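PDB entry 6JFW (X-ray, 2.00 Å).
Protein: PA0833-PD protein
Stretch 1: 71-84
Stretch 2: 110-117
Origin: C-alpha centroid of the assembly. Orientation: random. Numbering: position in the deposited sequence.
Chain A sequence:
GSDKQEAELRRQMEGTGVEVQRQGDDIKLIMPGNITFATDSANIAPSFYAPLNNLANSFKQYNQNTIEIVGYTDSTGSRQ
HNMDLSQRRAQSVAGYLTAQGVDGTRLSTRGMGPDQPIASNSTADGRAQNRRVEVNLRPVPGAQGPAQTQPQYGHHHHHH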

ATOM      1  N   GLY A  71       1.182   5.411  -3.870  1.00 12.22           N
ATOM      2  CA  GLY A  71       1.927   4.619  -4.828  1.00 12.64           C
ATOM      3  C   GLY A  71       3.309   5.200  -5.069  1.00 14.06           C
ATOM      4  O   GLY A  71       3.504   6.413  -5.029  1.00 16.10           O
ATOM      5  N   TYR A  72       4.274   4.314  -5.311  1.00  9.14           N
ATOM      6  CA  TYR A  72       5.651   4.716  -5.561  1.00 14.76           C
ATOM      7  C   TYR A  72       6.212   3.928  -6.735  1.00 17.22           C
ATOM      8  O   TYR A  72       5.750   2.830  -7.052  1.00 10.91           O
ATOM      9  CB  TYR A  72       6.559   4.486  -4.346  1.00 13.01           C
ATOM     10  CG  TYR A  72       6.229   5.295  -3.117  1.00 14.98           C
ATOM     11  CD1 TYR A  72       5.336   4.817  -2.170  1.00 12.60           C
ATOM     12  CD2 TYR A  72       6.836   6.523  -2.886  1.00 14.54           C
ATOM     13  CE1 TYR A  72       5.043   5.543  -1.035  1.00 12.89           C
ATOM     14  CE2 TYR A  72       6.547   7.260  -1.753  1.00 13.18           C
ATOM     15  CZ  TYR A  72       5.650   6.765  -0.832  1.00 14.55           C
ATOM     16  OH  TYR A  72       5.359   7.493   0.299  1.00 22.21           O
ATOM     17  N   THR A  73       7.236   4.499  -7.364  1.00 15.91           N
ATOM     18  CA  THR A  73       7.995   3.826  -8.407  1.00 15.06           C
ATOM     19  C   THR A  73       9.483   3.999  -8.140  1.00 16.30           C
ATOM     20  O   THR A  73       9.902   4.696  -7.210  1.00 12.51           O
ATOM     21  CB  THR A  73       7.667   4.369  -9.805  1.00 21.07           C
ATOM     22  OG1 THR A  73       7.998   5.762  -9.868  1.00 25.65           O
ATOM     23  CG2 THR A  73       6.196   4.182 -10.131  1.00 21.19           C
ATOM     24  N   ASP A  74      10.279   3.342  -8.976  1.00 15.22           N
ATOM     25  CA  ASP A  74      11.707   3.604  -9.058  1.00 16.92           C
ATOM     26  C   ASP A  74      11.915   4.873  -9.886  1.00 21.73           C
ATOM     27  O   ASP A  74      10.958   5.542 -10.282  1.00 15.69           O
ATOM     28  CB  ASP A  74      12.425   2.397  -9.650  1.00 20.71           C
ATOM     29  CG  ASP A  74      11.934   2.063 -11.040  1.00 32.56           C
ATOM     30  OD1 ASP A  74      10.894   1.383 -11.161  1.00 41.14           O
ATOM     31  OD2 ASP A  74      12.579   2.495 -12.014  1.00 42.57           O
ATOM     32  N   SER A  75      13.168   5.212 -10.176  1.00 20.58           N
ATOM     33  CA  SER A  75      13.484   6.474 -10.836  1.00 25.42           C
ATOM     34  C   SER A  75      13.731   6.335 -12.333  1.00 30.49           C
ATOM     35  O   SER A  75      14.080   7.329 -12.980  1.00 36.54           O
ATOM     36  CB  SER A  75      14.701   7.124 -10.171  1.00 32.84           C
ATOM     37  OG  SER A  75      15.871   6.361 -10.396  1.00 34.37           O
ATOM     38  N   THR A  76      13.568   5.143 -12.900  1.00 32.70           N
ATOM     39  CA  THR A  76      13.697   4.978 -14.342  1.00 31.27           C
ATOM     40  C   THR A  76      12.538   5.668 -15.050  1.00 37.60           C
ATOM     41  O   THR A  76      11.379   5.539 -14.640  1.00 34.76           O
ATOM     42  CB  THR A  76      13.747   3.492 -14.706  1.00 36.33           C
ATOM     43  OG1 THR A  76      15.053   2.967 -14.431  1.00 48.60           O
ATOM     44  CG2 THR A  76      13.408   3.269 -16.174  1.00 42.68           C
ATOM     45  N   GLY A  77      12.848   6.421 -16.099  1.00 39.69           N
ATOM     46  CA  GLY A  77      11.818   7.059 -16.891  1.00 31.92           C
ATOM     47  C   GLY A  77      11.457   8.448 -16.406  1.00 36.54           C
ATOM     48  O   GLY A  77      12.044   9.011 -15.476  1.00 36.07           O
ATOM     49  N   SER A  78      10.443   9.001 -17.066  1.00 31.28           N
ATOM     50  CA  SER A  78      10.023  10.372 -16.812  1.00 30.82           C
ATOM     51  C   SER A  78       9.313  10.492 -15.472  1.00 32.09           C
ATOM     52  O   SER A  78       8.600   9.585 -15.033  1.00 30.43           O
ATOM     53  CB  SER A  78       9.097  10.857 -17.927  1.00 24.86           C
ATOM     54  OG  SER A  78       8.262  11.907 -17.468  1.00 36.14           O
ATOM     55  N   ARG A  79       9.509  11.639 -14.820  1.00 28.54           N
ATOM     56  CA  ARG A  79       8.828  11.878 -13.554  1.00 34.29           C
ATOM     57  C   ARG A  79       7.320  11.933 -13.747  1.00 32.64           C
ATOM     58  O   ARG A  79       6.565  11.324 -12.983  1.00 29.49           O
ATOM     59  CB  ARG A  79       9.328  13.167 -12.923  1.00 32.18           C
ATOM     60  CG  ARG A  79       8.494  13.580 -11.757  1.00 38.58           C
ATOM     61  CD  ARG A  79       9.104  14.763 -11.098  1.00 45.71           C
ATOM     62  NE  ARG A  79      10.258  14.297 -10.336  1.00 47.45           N
ATOM     63  CZ  ARG A  79      10.270  14.066  -9.022  1.00 50.98           C
ATOM     64  NH1 ARG A  79       9.168  14.276  -8.304  1.00 51.68           N
ATOM     65  NH2 ARG A  79      11.384  13.621  -8.437  1.00 52.06           N
ATOM     66  N   GLN A  80       6.858  12.668 -14.766  1.00 23.34           N
ATOM     67  CA  GLN A  80       5.430  12.717 -15.069  1.00 26.37           C
ATOM     68  C   GLN A  80       4.864  11.318 -15.277  1.00 26.32           C
ATOM     69  O   GLN A  80       3.801  10.980 -14.742  1.00 26.85           O
ATOM     70  CB  GLN A  80       5.179  13.580 -16.307  1.00 39.09           C
ATOM     71  CG  GLN A  80       3.947  13.159 -17.112  1.00 50.04           C
ATOM     72  CD  GLN A  80       3.715  14.022 -18.336  1.00 61.02           C
ATOM     73  OE1 GLN A  80       3.640  13.521 -19.459  1.00 64.01           O
ATOM     74  NE2 GLN A  80       3.590  15.326 -18.125  1.00 62.86           N
ATOM     75  N   HIS A  81       5.567  10.488 -16.050  1.00 22.60           N
ATOM     76  CA  HIS A  81       5.066   9.151 -16.349  1.00 24.24           C
ATOM     77  C   HIS A  81       5.039   8.275 -15.102  1.00 27.84           C
ATOM     78  O   HIS A  81       4.112   7.478 -14.915  1.00 24.03           O
ATOM     79  CB  HIS A  81       5.918   8.508 -17.442  1.00 28.23           C
ATOM     80  CG  HIS A  81       5.372   7.213 -17.953  1.00 31.31           C
ATOM     81  ND1 HIS A  81       4.097   7.093 -18.464  1.00 37.06           N
ATOM     82  CD2 HIS A  81       5.927   5.981 -18.034  1.00 31.66           C
ATOM     83  CE1 HIS A  81       3.890   5.843 -18.836  1.00 35.73           C
ATOM     84  NE2 HIS A  81       4.985   5.147 -18.586  1.00 40.17           N
ATOM     85  N   ASN A  82       6.047   8.411 -14.235  1.00 18.72           N
ATOM     86  CA  ASN A  82       6.093   7.614 -13.012  1.00 22.33           C
ATOM     87  C   ASN A  82       4.988   8.014 -12.043  1.00 20.49           C
ATOM     88  O   ASN A  82       4.377   7.152 -11.401  1.00 23.49           O
ATOM     89  CB  ASN A  82       7.456   7.757 -12.341  1.00 21.10           C
ATOM     90  CG  ASN A  82       8.526   6.933 -13.018  1.00 28.84           C
ATOM     91  OD1 ASN A  82       8.240   5.898 -13.619  1.00 30.25           O
ATOM     92  ND2 ASN A  82       9.770   7.385 -12.921  1.00 33.65           N
ATOM     93  N   MET A  83       4.737   9.317 -11.902  1.00 20.07           N
ATOM     94  CA  MET A  83       3.622   9.773 -11.080  1.00 24.49           C
ATOM     95  C   MET A  83       2.311   9.193 -11.592  1.00 23.60           C
ATOM     96  O   MET A  83       1.485   8.700 -10.814  1.00 23.74           O
ATOM     97  CB  MET A  83       3.575  11.301 -11.072  1.00 23.80           C
ATOM     98  CG  MET A  83       4.829  11.954 -10.515  1.00 28.20           C
ATOM     99  SD  MET A  83       4.782  12.161  -8.730  1.00 58.49           S
ATOM    100  CE  MET A  83       3.564  13.461  -8.586  1.00 48.73           C
ATOM    101  N   ASP A  84       2.116   9.242 -12.911  1.00 20.18           N
ATOM    102  CA  ASP A  84       0.983   8.600 -13.569  1.00 25.48           C
ATOM    103  C   ASP A  84       0.871   7.131 -13.172  1.00 22.20           C
ATOM    104  O   ASP A  84      -0.165   6.683 -12.672  1.00 20.73           O
ATOM    105  CB  ASP A  84       1.152   8.743 -15.086  1.00 26.20           C
ATOM    106  CG  ASP A  84      -0.095   8.389 -15.866  1.00 40.64           C
ATOM    107  OD1 ASP A  84      -0.785   7.412 -15.509  1.00 48.98           O
ATOM    108  OD2 ASP A  84      -0.377   9.092 -16.857  1.00 57.25           O
ATOM    109  N   ARG A 110      -2.650   8.868  -3.394  1.00 19.85           N
ATOM    110  CA  ARG A 110      -1.684   9.665  -4.128  1.00 25.80           C
ATOM    111  C   ARG A 110      -0.770   8.739  -4.906  1.00 24.93           C
ATOM    112  O   ARG A 110      -0.578   7.574  -4.543  1.00 19.97           O
ATOM    113  CB  ARG A 110      -0.837  10.535  -3.195  1.00 22.76           C
ATOM    114  CG  ARG A 110      -1.548  10.922  -1.923  1.00 36.95           C
ATOM    115  CD  ARG A 110      -0.673  11.777  -1.022  1.00 40.44           C
ATOM    116  NE  ARG A 110       0.204  12.660  -1.778  1.00 51.72           N
ATOM    117  CZ  ARG A 110       1.529  12.663  -1.664  1.00 54.88           C
ATOM    118  NH1 ARG A 110       2.253  13.494  -2.388  1.00 48.85           N
ATOM    119  NH2 ARG A 110       2.127  11.835  -0.824  1.00 53.50           N
ATOM    120  N   GLY A 111      -0.225   9.261  -5.996  1.00 18.18           N
ATOM    121  CA  GLY A 111       0.981   8.731  -6.602  1.00 15.48           C
ATOM    122  C   GLY A 111       2.119   9.673  -6.251  1.00 31.86           C
ATOM    123  O   GLY A 111       1.938  10.893  -6.237  1.00 30.26           O
ATOM    124  N   MET A 112       3.276   9.103  -5.932  1.00 22.95           N
ATOM    125  CA  MET A 112       4.447   9.896  -5.596  1.00 21.17           C
ATOM    126  C   MET A 112       5.602   9.671  -6.551  1.00 21.26           C
ATOM    127  O   MET A 112       6.643  10.321  -6.405  1.00 26.69           O
ATOM    128  CB  MET A 112       4.891   9.599  -4.162  1.00 23.42           C
ATOM    129  CG  MET A 112       3.908  10.112  -3.146  1.00 33.09           C
ATOM    130  SD  MET A 112       4.551  11.544  -2.285  1.00 56.71           S
ATOM    131  CE  MET A 112       5.535  10.725  -1.045  1.00 30.90           C
ATOM    132  N   GLY A 113       5.438   8.786  -7.530  1.00 21.14           N
ATOM    133  CA  GLY A 113       6.493   8.459  -8.451  1.00 19.59           C
ATOM    134  C   GLY A 113       7.761   8.060  -7.730  1.00 18.06           C
ATOM    135  O   GLY A 113       7.750   7.270  -6.781  1.00 17.46           O
ATOM    136  N   PRO A 114       8.886   8.639  -8.150  1.00 17.87           N
ATOM    137  CA  PRO A 114      10.187   8.227  -7.616  1.00 13.30           C
ATOM    138  C   PRO A 114      10.575   8.880  -6.299  1.00 18.35           C
ATOM    139  O   PRO A 114      11.689   8.634  -5.820  1.00 23.23           O
ATOM    140  CB  PRO A 114      11.158   8.635  -8.737  1.00 16.38           C
ATOM    141  CG  PRO A 114      10.421   9.667  -9.568  1.00 22.38           C
ATOM    142  CD  PRO A 114       8.999   9.754  -9.103  1.00 20.42           C
ATOM    143  N   ASP A 115       9.710   9.686  -5.691  1.00 18.43           N
ATOM    144  CA  ASP A 115      10.073  10.339  -4.441  1.00 18.47           C
ATOM    145  C   ASP A 115      10.075   9.341  -3.286  1.00 19.18           C
ATOM    146  O   ASP A 115       9.413   8.300  -3.321  1.00 18.89           O
ATOM    147  CB  ASP A 115       9.122  11.493  -4.134  1.00 24.57           C
ATOM    148  CG  ASP A 115       9.282  12.650  -5.098  1.00 35.71           C
ATOM    149  OD1 ASP A 115      10.396  12.827  -5.634  1.00 35.46           O
ATOM    150  OD2 ASP A 115       8.295  13.383  -5.316  1.00 39.47           O
ATOM    151  N   GLN A 116      10.831   9.687  -2.249  1.00 13.57           N
ATOM    152  CA  GLN A 116      11.010   8.853  -1.067  1.00 14.76           C
ATOM    153  C   GLN A 116      11.349   7.391  -1.399  1.00 19.93           C
ATOM    154  O   GLN A 116      10.626   6.483  -0.984  1.00 22.88           O
ATOM    155  CB  GLN A 116       9.774   8.916  -0.180  1.00 21.17           C
ATOM    156  CG  GLN A 116       9.362  10.306   0.255  1.00 15.27           C
ATOM    157  CD  GLN A 116       8.143  10.278   1.156  1.00 29.33           C
ATOM    158  OE1 GLN A 116       7.356   9.331   1.126  1.00 22.30           O
ATOM    159  NE2 GLN A 116       7.980  11.317   1.967  1.00 23.92           N
ATOM    160  N   PRO A 117      12.432   7.146  -2.132  1.00 18.39           N
ATOM    161  CA  PRO A 117      12.848   5.751  -2.331  1.00 18.42           C
ATOM    162  C   PRO A 117      13.211   5.118  -0.996  1.00 20.10           C
ATOM    163  O   PRO A 117      13.765   5.773  -0.111  1.00 20.15           O
ATOM    164  CB  PRO A 117      14.065   5.863  -3.260  1.00 16.57           C
ATOM    165  CG  PRO A 117      14.533   7.264  -3.133  1.00 20.06           C
ATOM    166  CD  PRO A 117      13.328   8.091  -2.822  1.00 20.21           C
TER
HETATM  167  O   HOH W   1      10.070   5.836  -4.479  1.00 17.88           O
HETATM  168  O   HOH W   2      12.433   6.213  -6.677  1.00 25.31           O

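Backbone hydrogen bonds set the register. Gly-71 pairs with Gly-111 as a parallel bridge, CA to CA 4.6 Å, and its N and O bond to the residues flanking Gly-111: Gly-71 N donates to Arg-110 O (2.9 Å, 166° at the hydrogen), and Met-112 N donates to Gly-71 O (2.8 Å, 153°). Two residues on, Thr-73 N donates to Gly-113 O at 2.9 Å and 171°, so the pairing persists as the second chain enters the type II' turn from Met-112 to Asp-115. That turn is closed by Asp-115 N to Met-112 O (3.2 Å). CA-H...O contacts supplement the ladder: Pro-114 CA lies 3.6 Å from Thr-73 O, nearly linear at 174°, and Tyr-72 CA lies 3.5 Å from Gly-113 O.

Two side-chain polar links reinforce it. The CA-to-CB bond of Tyr-72 points sideways, but its m rotamer carries the ring closer to the second stretch, where Tyr-72 OH donates to Gln-116 OE1 at 2.8 Å. Asp-115 O sits at the ring edge, 3.2 Å from Tyr-72 CD2. Arg-79, extended through chi1 and chi2 (both t), forms a salt bridge with Asp-115: Arg-79 NH2 to Asp-115 OD1 is 3.1 Å, and Arg-79 NH1 to Asp-115 OD2 is 3.2 Å. Arginine suits the place by offering two nitrogens to the two carboxylate oxygens, which meet the guanidinium at its edge, while Pro-114 CG lies over one face, 4.2 Å from Arg-79 NH2.

Van der Waals contacts add to these bonds; in all, 677 Å² is buried, both sides summed. Tyr-72 and Gly-113 are buried here. Pro-114, the most covered residue, places CB 3.8 Å from Ser-75 CA and CD 4.1 Å from Asn-82 CB. Met-83, with all three chi angles m, brings SD to 3.4 Å from Met-112 C. Met-112 CE rests 3.7 Å from Tyr-72 CE2, so tyrosine supplies both an apolar ring and the bonding hydroxyl.

Glycine suits two of these positions sterically. An ideal CB on Gly-111 would fall 2.8 Å from Met-83 O, a clash. On Gly-113 it would lie 3.2 Å from Met-83 CG and collide with Pro-114 CD at 2.2 Å; its phi of 53° also favours glycine.

Within the first stretch, Asn-82 ND2 donates to Thr-76 O (3.0 Å), tying helix to loop.

Water also spans the contact: water 1 lies 3.0 Å from Thr-73 O and 2.8 Å from Asp-115 O, and water 2 lies 3.0 Å from Thr-73 O and 2.7 Å from Pro-114 O.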